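Local coordinates for protein profilin II (Homo sapiens, PDB 1D1J) that binds actin and poly-L-proline sequences, and so probably links actin monomers to proline-rich partners that regulate filament assembly, at residues 100-103 / 108-111. Sequence-based numbering, arbitrary orientation.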
loop_
_atom_site.group_PDB
_atom_site.type_symbol
_atom_site.label_atom_id
_atom_site.label_comp_id
_atom_site.label_asym_id
_atom_site.label_seq_id
_atom_site.Cartn_x
_atom_site.Cartn_y
_atom_site.Cartn_z
ATOM N N VAL A 100 -6.039 18.755 12.323
ATOM C CA VAL A 100 -5.598 17.546 13.018
ATOM C C VAL A 100 -6.116 16.343 12.257
ATOM O O VAL A 100 -7.184 16.411 11.650
ATOM C CB VAL A 100 -6.208 17.500 14.457
ATOM C CG1 VAL A 100 -5.979 16.137 15.116
ATOM C CG2 VAL A 100 -5.639 18.636 15.317
ATOM N N ALA A 101 -5.356 15.255 12.244
ATOM C CA ALA A 101 -5.824 14.044 11.574
ATOM C C ALA A 101 -5.629 12.833 12.478
ATOM O O ALA A 101 -4.671 12.776 13.258
ATOM C CB ALA A 101 -5.116 13.829 10.227
ATOM N N VAL A 102 -6.573 11.896 12.389
ATOM C CA VAL A 102 -6.541 10.663 13.159
ATOM C C VAL A 102 -6.461 9.510 12.171
ATOM O O VAL A 102 -7.163 9.502 11.164
ATOM C CB VAL A 102 -7.817 10.503 14.032
ATOM C CG1 VAL A 102 -7.829 9.132 14.722
ATOM C CG2 VAL A 102 -7.880 11.606 15.078
ATOM N N GLY A 103 -5.573 8.562 12.445
ATOM C CA GLY A 103 -5.409 7.399 11.589
ATOM C C GLY A 103 -5.563 6.156 12.443
ATOM O O GLY A 103 -4.788 5.947 13.371
ATOM N N ALA A 108 -3.902 0.727 17.467
ATOM C CA ALA A 108 -3.224 2.007 17.622
ATOM C C ALA A 108 -3.833 3.148 16.803
ATOM O O ALA A 108 -4.298 2.952 15.680
ATOM C CB ALA A 108 -1.752 1.835 17.276
ATOM N N LEU A 109 -3.747 4.354 17.356
ATOM C CA LEU A 109 -4.277 5.563 16.732
ATOM C C LEU A 109 -3.139 6.568 16.434
ATOM O O LEU A 109 -2.389 6.953 17.328
ATOM C CB LEU A 109 -5.295 6.198 17.685
ATOM C CG LEU A 109 -6.724 6.579 17.303
ATOM C CD1 LEU A 109 -7.520 5.365 16.888
ATOM C CD2 LEU A 109 -7.387 7.270 18.501
ATOM N N VAL A 110 -2.965 6.922 15.164
ATOM C CA VAL A 110 -1.961 7.903 14.734
ATOM C C VAL A 110 -2.644 9.279 14.808
ATOM O O VAL A 110 -3.727 9.473 14.259
ATOM C CB VAL A 110 -1.511 7.649 13.249
ATOM C CG1 VAL A 110 -0.500 8.702 12.805
ATOM C CG2 VAL A 110 -0.922 6.247 13.089
ATOM N N ILE A 111 -2.051 10.218 15.531
ATOM C CA ILE A 111 -2.644 11.552 15.633
ATOM C C ILE A 111 -1.604 12.632 15.321
ATOM O O ILE A 111 -0.539 12.681 15.927
ATOM C CB ILE A 111 -3.300 11.807 17.029
ATOM C CG1 ILE A 111 -4.233 10.646 17.390
ATOM C CG2 ILE A 111 -4.112 13.112 17.007
ATOM C CD1 ILE A 111 -4.990 10.844 18.677
#
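The N-H and C=O groups of Gly-103 and Val-110 face each other edge against edge, with an aliphatic layer of Val-100, Val-102, Leu-109 and Ile-111 on one face of the sheet and Ala-101 and Val-110 on the other. Gly-103 N donates to Val-110 O at 2.7 Å, and Val-110 N returns a nearly straight bond to Gly-103 O (170° at the hydrogen). Both donors lie in the plane of the carbonyl they address, and the two reciprocal bonds close the ring of an antiparallel hydrogen-bonded pair. Each oxygen also receives a CA-H contact, Val-102 CA standing 3.2 Å from Val-110 O and Leu-109 CA 3.4 Å from Gly-103 O.

On the face of Val-102 and Ile-111, Val-102 holds CG1 anti to its own nitrogen (chi1 174°), which carries that methyl across to Leu-109 CG at 3.8 Å, the two side chains meeting at a slant. Val-102 CG2, the other methyl, lies more loosely at 4.4 Å from Ile-111 CG1, within the non-hydrogen-bonded pair. Ile-111 CG2 in turn reaches back over the neighbouring strand, to 4.0 Å from Val-100 CG1. Phe-39 and Ile-42 continue this layer against Ile-111. The opposite face lies under helix 120-136, where Leu-123 and Ala-127 touch Ala-101, and Leu-130 touches Val-110.

Backbone bonds of Val-102 to Met-85 on one flank, and of Leu-109 to Val-22 and Ile-111 to Ala-20 on the other, place the pair in the middle of the sheet: a buried beta hairpin at the heart of the profilin fold, a central antiparallel sheet with the C-terminal helix packed against one side.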